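Dextranase (Pseudarthrobacter oxydans, PDB 6NZS) catalyses the endohydrolysis of (1->6)-alpha-D-glucosidic linkages in dextran, as a member of glycoside hydrolase family 49. Local coordinates at residues Gly553-Val556 against Asp562-Ala565; Leu202-Glu207 against Ile229-Pro234. All coordinates share one frame; numbering follows the deposited sequence.

Interaction 1. Residues Gly553-Val556 against Asp562-Ala565; sequences GGEV and DNWA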
loop_
_atom_site.group_PDB
_atom_site.type_symbol
_atom_site.label_atom_id
_atom_site.label_comp_id
_atom_site.label_asym_id
_atom_site.label_seq_id
_atom_site.Cartn_x
_atom_site.Cartn_y
_atom_site.Cartn_z
ATOM N N GLY A 553 -22.636 7.402 -1.418
ATOM C CA GLY A 553 -23.561 7.597 -0.311
ATOM C C GLY A 553 -24.685 6.586 -0.274
ATOM O O GLY A 553 -25.770 6.887 0.245
ATOM N N GLY A 554 -24.463 5.394 -0.831
ATOM C CA GLY A 554 -25.466 4.355 -0.873
ATOM C C GLY A 554 -26.382 4.381 -2.078
ATOM O O GLY A 554 -27.147 3.427 -2.268
ATOM N N GLU A 555 -26.328 5.422 -2.904
ATOM C CA GLU A 555 -27.207 5.548 -4.060
ATOM C C GLU A 555 -26.472 5.059 -5.302
ATOM O O GLU A 555 -25.396 5.566 -5.629
ATOM C CB GLU A 555 -27.641 7.004 -4.242
ATOM C CG GLU A 555 -28.496 7.240 -5.482
ATOM C CD GLU A 555 -29.007 8.669 -5.590
ATOM O OE1 GLU A 555 -29.298 9.300 -4.550
ATOM O OE2 GLU A 555 -29.132 9.160 -6.727
ATOM N N VAL A 556 -27.067 4.101 -6.012
ATOM C CA VAL A 556 -26.436 3.546 -7.207
ATOM C C VAL A 556 -26.578 4.519 -8.370
ATOM O O VAL A 556 -27.667 5.048 -8.633
ATOM C CB VAL A 556 -27.025 2.169 -7.553
ATOM C CG1 VAL A 556 -26.441 1.661 -8.865
ATOM C CG2 VAL A 556 -26.750 1.186 -6.433
ATOM N N ASP A 562 -30.798 9.584 -14.158
ATOM C CA ASP A 562 -30.589 11.034 -14.104
ATOM C C ASP A 562 -29.750 11.461 -12.895
ATOM O O ASP A 562 -29.933 12.549 -12.345
ATOM C CB ASP A 562 -31.918 11.800 -14.162
ATOM C CG ASP A 562 -31.747 13.249 -14.587
ATOM O OD1 ASP A 562 -30.796 13.554 -15.339
ATOM O OD2 ASP A 562 -32.575 14.086 -14.166
ATOM N N ASN A 563 -28.809 10.611 -12.471
ATOM C CA ASN A 563 -27.937 10.929 -11.345
ATOM C C ASN A 563 -26.467 10.680 -11.673
ATOM O O ASN A 563 -25.654 10.517 -10.756
ATOM C CB ASN A 563 -28.348 10.144 -10.095
ATOM C CG ASN A 563 -28.143 8.646 -10.252
ATOM O OD1 ASN A 563 -27.785 8.175 -11.331
ATOM N ND2 ASN A 563 -28.352 7.894 -9.179
ATOM N N TRP A 564 -26.106 10.653 -12.960
ATOM C CA TRP A 564 -24.799 10.172 -13.390
ATOM C C TRP A 564 -23.840 11.256 -13.859
ATOM O O TRP A 564 -22.627 11.034 -13.814
ATOM C CB TRP A 564 -24.951 9.126 -14.518
ATOM C CG TRP A 564 -25.633 9.681 -15.735
ATOM C CD1 TRP A 564 -26.968 9.662 -16.001
ATOM C CD2 TRP A 564 -25.012 10.370 -16.824
ATOM N NE1 TRP A 564 -27.220 10.293 -17.199
ATOM C CE2 TRP A 564 -26.037 10.738 -17.724
ATOM C CE3 TRP A 564 -23.690 10.699 -17.137
ATOM C CZ2 TRP A 564 -25.777 11.427 -18.908
ATOM C CZ3 TRP A 564 -23.436 11.390 -18.308
ATOM C CH2 TRP A 564 -24.476 11.746 -19.180
ATOM N N ALA A 565 -24.334 12.405 -14.321
ATOM C CA ALA A 565 -23.502 13.317 -15.097
ATOM C C ALA A 565 -22.537 14.112 -14.209
ATOM O O ALA A 565 -22.514 13.972 -12.979
ATOM C CB ALA A 565 -24.373 14.206 -15.984
#
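Glu-555, in the short strand 555-556, points toward Asn-563 in the loop that follows, while Val-556 turns its side chain away and offers its backbone O. The backbones stay well apart: the nearest CA atoms, those of Val-556 and Asn-563, are 8.6 Å from each other. Just before the strand the chain turns through Gly-553 and Gly-554, both at positive phi; a CB at Gly-554 would collide with the carbonyl O before it. The gap is bridged by the amide nitrogen of Asn-563, which gives two hydrogen bonds. One runs from ND2 of Asn-563 to OE2 of Glu-555 at 2.9 Å and is practically straight, with the acceptor lying in the amide plane and offering its anti lone pair. The other goes from ND2 of Asn-563 to the backbone O of Val-556 at 3.0 Å, reaching that carbonyl from a direction tilted 34° out of its plane. Glu-555 arrives from the opposite direction on an extended chain, CG anti to the backbone N (chi1 176°), which carries its carboxylate out to the amide; the two flat groups are nearly coplanar, 18° apart. OD1 of Asn-563 accepts from the backbone N of Glu-558, so both ends of the amide are used and its flip is fixed. Replacing Asn-563 with an alanine would probably leave the Val-556 carbonyl and the Glu-555 carboxylate without this shared donor. A buried neutral amide thus ties the turn after strand 555-556 closed, and the N-H that meets OE2 is likely to ease the carboxylate's negative charge.

Interaction 2. Residues Leu202-Glu207 against Ile229-Pro234; sequences LVPTEE and IIYFKP
Pro-204 settles on Ile-229 and Tyr-231 where the first coils of the parallel beta-helix begin, just after helix 196-202 has ended and before strand 211-212. Both partners project from the same side of strand 229-232, two residues apart, and the proline ring meets the pair obliquely, its CG reaching the CD2 side of the tyrosine rim. That CG is the atom that touches both: it sits 3.7 Å from CD2 of Tyr-231 and 4.0 Å from CG2 of Ile-229. The CB of Pro-204 adds a looser approach to the same methyl and to the CD1 of Ile-229. For Tyr-231, CG anti to the backbone N (chi1 -173°) swings the ring up beside the proline, and the backbone O of Pro-204 then comes to the ring edge, in the ring plane, 3.7 Å from CE2 of Tyr-231. No hydrogen bond crosses between the segments, so van der Waals packing carries the contact. Beyond Pro-204 the chain makes an ST turn, OG1 of Thr-205 accepting from the N of Glu-207 at 3.1 Å. Pro-204 also rests on Trp-253 and Tyr-255 of strand 253-256, one coil further on, while the Tyr-231 ring meets those of Tyr-213 and Tyr-255. Strand 229-232 itself pairs in parallel with 211-212 and 253-256, the stacked arrangement of successive coils in a right-handed parallel beta-helix, here with an incoming segment packed across its early strands.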
loop_
_atom_site.group_PDB
_atom_site.type_symbol
_atom_site.label_atom_id
_atom_site.label_comp_id
_atom_site.label_asym_id
_atom_site.label_seq_id
_atom_site.Cartn_x
_atom_site.Cartn_y
_atom_site.Cartn_z
ATOM N N LEU A 202 7.345 -21.600 4.003
ATOM C CA LEU A 202 7.553 -20.191 4.324
ATOM C C LEU A 202 8.571 -19.939 5.425
ATOM O O LEU A 202 8.966 -18.782 5.624
ATOM C CB LEU A 202 6.216 -19.542 4.720
ATOM C CG LEU A 202 5.176 -19.567 3.601
ATOM C CD1 LEU A 202 3.803 -19.189 4.154
ATOM C CD2 LEU A 202 5.569 -18.630 2.480
ATOM N N VAL A 203 9.006 -20.968 6.146
ATOM C CA VAL A 203 9.980 -20.808 7.223
ATOM C C VAL A 203 11.125 -21.782 6.982
ATOM O O VAL A 203 10.924 -23.001 7.069
ATOM C CB VAL A 203 9.348 -21.061 8.600
ATOM C CG1 VAL A 203 10.396 -20.879 9.700
ATOM C CG2 VAL A 203 8.157 -20.125 8.832
ATOM N N PRO A 204 12.336 -21.304 6.715
ATOM C CA PRO A 204 13.429 -22.228 6.399
ATOM C C PRO A 204 13.906 -22.978 7.629
ATOM O O PRO A 204 13.814 -22.500 8.763
ATOM C CB PRO A 204 14.525 -21.311 5.841
ATOM C CG PRO A 204 14.229 -19.959 6.359
ATOM C CD PRO A 204 12.764 -19.893 6.706
ATOM N N THR A 205 14.380 -24.195 7.389
ATOM C CA THR A 205 15.122 -24.964 8.376
ATOM C C THR A 205 16.472 -25.323 7.775
ATOM O O THR A 205 16.744 -25.062 6.602
ATOM C CB THR A 205 14.382 -26.247 8.777
ATOM O OG1 THR A 205 14.499 -27.207 7.722
ATOM C CG2 THR A 205 12.914 -25.972 9.051
ATOM N N GLU A 206 17.319 -25.944 8.599
ATOM C CA GLU A 206 18.619 -26.397 8.122
ATOM C C GLU A 206 18.501 -27.409 6.990
ATOM O O GLU A 206 19.479 -27.632 6.270
ATOM C CB GLU A 206 19.427 -26.995 9.275
ATOM C CG GLU A 206 19.799 -25.998 10.368
ATOM C CD GLU A 206 20.961 -25.099 9.977
ATOM O OE1 GLU A 206 21.147 -24.042 10.623
ATOM O OE2 GLU A 206 21.689 -25.447 9.022
ATOM N N GLU A 207 17.334 -28.031 6.823
ATOM C CA GLU A 207 17.106 -28.918 5.690
ATOM C C GLU A 207 16.793 -28.171 4.403
ATOM O O GLU A 207 16.835 -28.777 3.328
ATOM C CB GLU A 207 15.987 -29.910 6.015
ATOM C CG GLU A 207 16.309 -30.812 7.196
ATOM C CD GLU A 207 15.491 -32.082 7.194
ATOM O OE1 GLU A 207 14.341 -32.046 6.703
ATOM O OE2 GLU A 207 16.001 -33.115 7.680
ATOM N N ILE A 229 20.663 -19.251 2.136
ATOM C CA ILE A 229 19.561 -18.636 2.867
ATOM C C ILE A 229 20.150 -17.656 3.868
ATOM O O ILE A 229 21.104 -17.988 4.581
ATOM C CB ILE A 229 18.745 -19.709 3.612
ATOM C CG1 ILE A 229 18.169 -20.733 2.630
ATOM C CG2 ILE A 229 17.650 -19.073 4.482
ATOM C CD1 ILE A 229 17.745 -22.021 3.289
ATOM N N ILE A 230 19.579 -16.456 3.936
ATOM C CA ILE A 230 19.927 -15.482 4.962
ATOM C C ILE A 230 18.742 -15.403 5.910
ATOM O O ILE A 230 17.629 -15.055 5.492
ATOM C CB ILE A 230 20.273 -14.111 4.366
ATOM C CG1 ILE A 230 21.425 -14.242 3.363
ATOM C CG2 ILE A 230 20.642 -13.141 5.481
ATOM C CD1 ILE A 230 21.685 -12.988 2.554
ATOM N N TYR A 231 18.975 -15.748 7.175
ATOM C CA TYR A 231 17.924 -15.928 8.174
ATOM C C TYR A 231 18.165 -14.909 9.275
ATOM O O TYR A 231 19.156 -15.005 10.005
ATOM C CB TYR A 231 18.022 -17.348 8.725
ATOM C CG TYR A 231 16.925 -17.803 9.671
ATOM C CD1 TYR A 231 16.689 -17.155 10.878
ATOM C CD2 TYR A 231 16.155 -18.921 9.366
ATOM C CE1 TYR A 231 15.703 -17.594 11.742
ATOM C CE2 TYR A 231 15.166 -19.361 10.221
ATOM C CZ TYR A 231 14.947 -18.692 11.406
ATOM O OH TYR A 231 13.960 -19.135 12.268
ATOM N N PHE A 232 17.261 -13.935 9.402
ATOM C CA PHE A 232 17.357 -12.918 10.445
ATOM C C PHE A 232 16.533 -13.376 11.641
ATOM O O PHE A 232 15.298 -13.389 11.588
ATOM C CB PHE A 232 16.863 -11.563 9.945
ATOM C CG PHE A 232 17.785 -10.901 8.964
ATOM C CD1 PHE A 232 17.662 -11.146 7.604
ATOM C CD2 PHE A 232 18.756 -10.007 9.399
ATOM C CE1 PHE A 232 18.504 -10.529 6.695
ATOM C CE2 PHE A 232 19.600 -9.378 8.488
ATOM C CZ PHE A 232 19.472 -9.642 7.139
ATOM N N LYS A 233 17.214 -13.762 12.713
ATOM C CA LYS A 233 16.545 -14.102 13.953
ATOM C C LYS A 233 15.943 -12.838 14.559
ATOM O O LYS A 233 16.283 -11.723 14.152
ATOM C CB LYS A 233 17.554 -14.730 14.922
ATOM C CG LYS A 233 17.998 -16.128 14.509
ATOM C CD LYS A 233 18.817 -16.816 15.592
ATOM C CE LYS A 233 20.193 -16.199 15.736
ATOM N NZ LYS A 233 20.992 -16.871 16.806
ATOM N N PRO A 234 15.042 -12.980 15.529
ATOM C CA PRO A 234 14.520 -11.786 16.206
ATOM C C PRO A 234 15.668 -10.935 16.732
ATOM O O PRO A 234 16.663 -11.452 17.253
ATOM C CB PRO A 234 13.662 -12.362 17.338
ATOM C CG PRO A 234 13.240 -13.696 16.831
ATOM C CD PRO A 234 14.411 -14.216 16.031
#

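Interaction 2 comes first along the chain and closes long before interaction 1 opens. Their centres are 53 Å apart, with nearest atoms about 38 Å from each other, and they lie on opposite sides of the chain's centre. What joins them is the parallel beta-helix: strand 229-232 belongs to its early coils, whereas strand 555-556 pairs antiparallel with strand 545-552 near its other end. The two contacts therefore mark the first and last parts of one long stacked structure. They also differ in kind: the contact of 202-207 with 229-234 is apolar, and that of 553-556 with 562-565 is polar.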